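Local coordinates for protein carbohydrate binding family 6 (Clostridium thermocellum, PDB 5A8D) that probably removes terminal alpha-L-arabinofuranosyl groups from arabinose-bearing polysaccharides, acting as a family 43 glycoside hydrolase built on a five-bladed beta-propeller, at residues A[54-59]-A[98-103]; A[160-165]-A[209-214]. All coordinates share one frame; numbering follows the deposited sequence.

Contact 1 of 2, residues A[54-59]-A[98-103]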
loop_
_atom_site.group_PDB
_atom_site.type_symbol
_atom_site.label_atom_id
_atom_site.label_comp_id
_atom_site.label_asym_id
_atom_site.label_seq_id
_atom_site.Cartn_x
_atom_site.Cartn_y
_atom_site.Cartn_z
ATOM N N SER A 54 17.537 58.162 25.438
ATOM C CA SER A 54 18.331 58.126 26.644
ATOM C C SER A 54 19.802 58.328 26.309
ATOM O O SER A 54 20.288 57.959 25.240
ATOM C CB SER A 54 18.170 56.812 27.451
ATOM O OG SER A 54 18.502 55.683 26.654
ATOM N N HIS A 55 20.496 58.930 27.277
ATOM C CA HIS A 55 21.957 59.095 27.248
ATOM C C HIS A 55 22.469 58.779 28.631
ATOM O O HIS A 55 21.786 59.017 29.654
ATOM C CB HIS A 55 22.375 60.508 26.808
ATOM C CG HIS A 55 21.823 60.870 25.477
ATOM N ND1 HIS A 55 22.314 60.342 24.302
ATOM C CD2 HIS A 55 20.736 61.609 25.134
ATOM C CE1 HIS A 55 21.573 60.763 23.290
ATOM N NE2 HIS A 55 20.615 61.533 23.771
ATOM N N ASP A 56 23.655 58.179 28.702
ATOM C CA ASP A 56 24.185 57.961 30.022
ATOM C C ASP A 56 25.658 58.412 30.051
ATOM O O ASP A 56 25.971 59.481 30.626
ATOM C CB ASP A 56 23.861 56.532 30.455
ATOM C CG ASP A 56 24.225 56.260 31.916
ATOM O OD1 ASP A 56 25.179 56.911 32.398
ATOM O OD2 ASP A 56 23.583 55.382 32.540
ATOM N N SER A 57 26.521 57.673 29.381
ATOM C CA SER A 57 27.968 57.978 29.384
ATOM C C SER A 57 28.483 57.683 27.962
ATOM O O SER A 57 27.663 57.711 27.044
ATOM C CB SER A 57 28.680 57.165 30.487
ATOM O OG SER A 57 27.926 56.972 31.691
ATOM N N ASP A 58 29.784 57.498 27.675
ATOM C CA ASP A 58 30.986 58.159 28.253
ATOM C C ASP A 58 31.960 58.395 27.062
ATOM O O ASP A 58 33.183 58.262 27.205
ATOM C CB ASP A 58 31.706 57.289 29.314
ATOM C CG ASP A 58 32.427 58.113 30.381
ATOM O OD1 ASP A 58 33.270 58.969 30.020
ATOM O OD2 ASP A 58 32.155 57.887 31.587
ATOM N N ALA A 59 31.406 58.744 25.896
ATOM C CA ALA A 59 32.119 58.655 24.605
ATOM C C ALA A 59 33.378 59.530 24.503
ATOM O O ALA A 59 33.277 60.751 24.367
ATOM C CB ALA A 59 31.165 58.971 23.454
ATOM N N ALA A 98 15.505 58.180 41.699
ATOM C CA ALA A 98 16.270 57.546 40.641
ATOM C C ALA A 98 17.507 58.359 40.289
ATOM O O ALA A 98 17.534 59.559 40.503
ATOM C CB ALA A 98 15.395 57.385 39.404
ATOM N N SER A 99 18.505 57.692 39.723
ATOM C CA SER A 99 19.745 58.352 39.289
ATOM C C SER A 99 20.038 58.206 37.787
ATOM O O SER A 99 20.875 58.930 37.264
ATOM C CB SER A 99 20.927 57.847 40.134
ATOM O OG SER A 99 21.151 56.487 39.887
ATOM N N VAL A 100 19.323 57.314 37.107
ATOM C CA VAL A 100 19.564 56.972 35.705
ATOM C C VAL A 100 18.216 56.961 34.981
ATOM O O VAL A 100 17.184 56.737 35.606
ATOM C CB VAL A 100 20.265 55.581 35.736
ATOM C CG1 VAL A 100 20.304 54.898 34.432
ATOM C CG2 VAL A 100 21.705 55.768 36.265
ATOM N N SER A 101 18.221 57.152 33.657
ATOM C CA SER A 101 16.980 57.092 32.885
ATOM C C SER A 101 17.197 56.497 31.528
ATOM O O SER A 101 17.349 57.238 30.549
ATOM C CB SER A 101 16.347 58.485 32.759
ATOM O OG SER A 101 17.205 59.402 32.070
ATOM N N TRP A 102 17.174 55.161 31.451
ATOM C CA TRP A 102 17.338 54.460 30.226
ATOM C C TRP A 102 15.961 54.227 29.583
ATOM O O TRP A 102 14.913 54.343 30.220
ATOM C CB TRP A 102 17.956 53.087 30.462
ATOM C CG TRP A 102 19.320 53.059 31.025
ATOM C CD1 TRP A 102 20.211 54.081 31.095
ATOM C CD2 TRP A 102 19.986 51.910 31.567
ATOM N NE1 TRP A 102 21.411 53.644 31.624
ATOM C CE2 TRP A 102 21.282 52.321 31.952
ATOM C CE3 TRP A 102 19.605 50.579 31.762
ATOM C CZ2 TRP A 102 22.199 51.448 32.536
ATOM C CZ3 TRP A 102 20.493 49.728 32.347
ATOM C CH2 TRP A 102 21.766 50.153 32.737
ATOM N N ALA A 103 15.998 53.873 28.309
ATOM C CA ALA A 103 14.899 53.189 27.644
ATOM C C ALA A 103 13.555 53.895 27.826
ATOM O O ALA A 103 12.607 53.337 28.396
ATOM C CB ALA A 103 14.848 51.725 28.111
HETATM O O HOH W 1 20.192 57.718 31.316
#

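Contact 2 of 2, residues A[160-165]-A[209-214]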
loop_
_atom_site.group_PDB
_atom_site.type_symbol
_atom_site.label_atom_id
_atom_site.label_comp_id
_atom_site.label_asym_id
_atom_site.label_seq_id
_atom_site.Cartn_x
_atom_site.Cartn_y
_atom_site.Cartn_z
ATOM N N LEU A 160 14.692 44.396 34.602
ATOM C CA LEU A 160 13.603 45.379 34.705
ATOM C C LEU A 160 14.159 46.764 34.400
ATOM O O LEU A 160 14.758 47.400 35.269
ATOM C CB LEU A 160 13.011 45.358 36.118
ATOM C CG LEU A 160 11.704 44.602 36.393
ATOM C CD1 LEU A 160 11.595 43.288 35.654
ATOM C CD2 LEU A 160 11.542 44.388 37.890
ATOM N N PHE A 161 13.969 47.234 33.164
ATOM C CA PHE A 161 14.466 48.578 32.808
ATOM C C PHE A 161 13.845 49.212 31.582
ATOM O O PHE A 161 14.042 50.413 31.408
ATOM C CB PHE A 161 16.024 48.644 32.669
ATOM C CG PHE A 161 16.580 47.948 31.440
ATOM C CD1 PHE A 161 16.721 48.652 30.249
ATOM C CD2 PHE A 161 17.002 46.635 31.490
ATOM C CE1 PHE A 161 17.220 48.068 29.102
ATOM C CE2 PHE A 161 17.516 46.028 30.333
ATOM C CZ PHE A 161 17.608 46.744 29.152
ATOM N N ASP A 162 13.196 48.431 30.686
ATOM C CA ASP A 162 12.801 48.953 29.386
ATOM C C ASP A 162 11.280 48.753 29.172
ATOM O O ASP A 162 10.853 47.799 28.528
ATOM C CB ASP A 162 13.618 48.460 28.182
ATOM C CG ASP A 162 13.838 46.972 28.142
ATOM O OD1 ASP A 162 13.416 46.257 29.088
ATOM O OD2 ASP A 162 14.540 46.540 27.145
ATOM N N PRO A 163 10.497 49.695 29.680
ATOM C CA PRO A 163 9.032 49.619 29.513
ATOM C C PRO A 163 8.563 50.014 28.137
ATOM O O PRO A 163 9.169 50.869 27.478
ATOM C CB PRO A 163 8.542 50.636 30.498
ATOM C CG PRO A 163 9.607 51.704 30.505
ATOM C CD PRO A 163 10.890 50.922 30.404
ATOM N N GLY A 164 7.487 49.388 27.694
ATOM C CA GLY A 164 6.754 49.816 26.519
ATOM C C GLY A 164 5.326 50.047 26.991
ATOM O O GLY A 164 4.643 49.113 27.411
ATOM N N VAL A 165 4.874 51.300 26.936
ATOM C CA VAL A 165 3.538 51.613 27.398
ATOM C C VAL A 165 2.606 51.918 26.204
ATOM O O VAL A 165 2.977 52.563 25.221
ATOM C CB VAL A 165 3.527 52.766 28.420
ATOM C CG1 VAL A 165 2.093 53.103 28.872
ATOM C CG2 VAL A 165 4.432 52.418 29.586
ATOM N N PHE A 209 12.856 35.826 23.368
ATOM C CA PHE A 209 12.759 37.192 23.925
ATOM C C PHE A 209 14.008 37.597 24.713
ATOM O O PHE A 209 14.463 36.857 25.623
ATOM C CB PHE A 209 11.519 37.333 24.833
ATOM C CG PHE A 209 11.374 38.698 25.420
ATOM C CD1 PHE A 209 10.905 39.770 24.662
ATOM C CD2 PHE A 209 11.740 38.928 26.713
ATOM C CE1 PHE A 209 10.822 41.074 25.191
ATOM C CE2 PHE A 209 11.597 40.194 27.272
ATOM C CZ PHE A 209 11.149 41.264 26.529
ATOM N N PHE A 210 14.546 38.763 24.373
ATOM C CA PHE A 210 15.760 39.319 25.012
ATOM C C PHE A 210 15.446 40.627 25.752
ATOM O O PHE A 210 15.713 40.751 26.960
ATOM C CB PHE A 210 16.823 39.507 23.944
ATOM C CG PHE A 210 18.160 40.035 24.471
ATOM C CD1 PHE A 210 18.979 39.258 25.266
ATOM C CD2 PHE A 210 18.645 41.238 24.029
ATOM C CE1 PHE A 210 20.204 39.743 25.708
ATOM C CE2 PHE A 210 19.858 41.749 24.478
ATOM C CZ PHE A 210 20.625 41.005 25.346
ATOM N N GLU A 211 14.941 41.618 25.048
ATOM C CA GLU A 211 14.712 42.945 25.590
ATOM C C GLU A 211 13.643 43.658 24.767
ATOM O O GLU A 211 13.189 43.171 23.711
ATOM C CB GLU A 211 16.023 43.825 25.510
ATOM C CG GLU A 211 17.159 43.471 26.414
ATOM C CD GLU A 211 18.393 44.348 26.259
ATOM O OE1 GLU A 211 18.459 45.229 25.373
ATOM O OE2 GLU A 211 19.380 44.079 27.037
ATOM N N ALA A 212 13.332 44.870 25.208
ATOM C CA ALA A 212 12.681 45.869 24.344
ATOM C C ALA A 212 11.256 45.479 23.945
ATOM O O ALA A 212 10.884 45.705 22.789
ATOM C CB ALA A 212 13.528 46.197 23.124
ATOM N N ALA A 213 10.481 44.995 24.910
ATOM C CA ALA A 213 9.042 44.739 24.723
ATOM C C ALA A 213 8.331 46.008 24.252
ATOM O O ALA A 213 8.539 47.120 24.790
ATOM C CB ALA A 213 8.435 44.237 25.995
ATOM N N TYR A 214 7.501 45.880 23.216
ATOM C CA TYR A 214 6.875 47.076 22.642
ATOM C C TYR A 214 5.520 46.666 22.066
ATOM O O TYR A 214 5.404 45.607 21.501
ATOM C CB TYR A 214 7.728 47.681 21.538
ATOM C CG TYR A 214 7.325 49.045 21.101
ATOM C CD1 TYR A 214 7.823 50.203 21.739
ATOM C CD2 TYR A 214 6.433 49.248 20.048
ATOM C CE1 TYR A 214 7.454 51.474 21.370
ATOM C CE2 TYR A 214 6.013 50.495 19.720
ATOM C CZ TYR A 214 6.567 51.643 20.309
ATOM O OH TYR A 214 6.155 52.869 19.899
HETATM O O HOH W 2 11.098 45.037 27.789
HETATM O O HOH W 3 10.724 48.470 25.523
#

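Contact 1 of 2, residues A[54-59]-A[98-103]
With CG of D56 turned opposite the backbone N (chi1 -173°), the carboxylate of D56 reaches across to the indole of W102, whose CG lies opposite the carbonyl carbon (chi1 -63°), with the ring turned to present NE1 to segment 54-59. NE1 of W102 donates to OD2 of D56 over 2.9 Å, with an N-H...O angle of 162°. The acceptor lies close to the ring plane and uses the lone pair of OD2 that faces away from OD1, while the carboxylate is tilted well out of the plane of the indole. The other oxygen, OD1, accepts from OG of S57 at 2.8 Å, from above the carboxylate plane, so both oxygens are gripped and the group has little freedom to rotate about CB-CG. V100 closes one side: its CG1 sits over the rim of one indole face and 3.8 Å from OD2 of D56.

Further along, CB of S54 presses against the backbone of the second segment, 3.2 Å from O of S101, while OG of S54 is bonded to the backbone N of D39. A water bridges the two backbones, donating to O of H55 at 2.6 Å and accepting from N of S101 at 3.1 Å.

The contact joins neighbouring propeller blades. Segment 54-59 leaves the end of strand 48-55, beside strand 70-76 of the same four-stranded sheet, whereas segment 98-103 follows helix 91-94, bonds through the backbone of W102 to G118 at the end of strand 112-118, and turns at A103 into strand 104-109.

Contact 2 of 2, residues A[160-165]-A[209-214]
The F161 ring meets E211 at its edge, with OE2 of E211 near the ring plane and 3.8 Å from CZ, and carries CG of D162 on one face, offset toward the rim. Ring and E211 carboxylate stand almost perpendicular, 89° apart. The F209 ring lies beneath the second segment's own backbone: N of E211 sits 4.0 Å above the middle of one face, and N of A213 comes up to the edge.

D162 makes the direct polar link. Its CG is tucked between the backbone N and the carbonyl carbon, which aims OD2 at segment 209-214, where it accepts from N of A212 at 2.8 Å. This bond is bent (138°) and arrives from above the carboxylate plane; OD2 has a second donor in NE2 of H268, so two groups hold it. Two waters finish the seam: one bridges O of D162 and N of A213, 2.9 Å from each, and the other lies 2.7 Å from O of A213 and also reaches O of D162. G164, with no side chain, lets its CA pass 3.7 Å from O of A213.

D162 and E211 lie near the middle of the propeller, where family 43 enzymes keep their acidic active-site residues, and their placement is consistent with such a role. F210 and E211 form a classic beta bulge opposite A227. The chain turns at E211 into strand 212-218, the outermost strand of its sheet next to 221-228, and this faces strand 164-167, which pairs with 173-178 in the adjoining blade.

How the contacts relate
Both contacts are buried, and each joins one propeller blade to the next, but the centre of contact 2 is about 7 Å from the centre of the chain, that of contact 1 about 14 Å. Contact 1 links the second strand of the first blade to the approach to the second; contact 2 links the opening strands of the third and fourth. An aspartate anchors each: in contact 1 it takes an indole N-H, in contact 2 a backbone N-H and a histidine, with another acid close by. Waters bridge backbone in both. They meet directly where A103 packs on D162, its CB 3.5 Å from that of D162, and W102 touches F161.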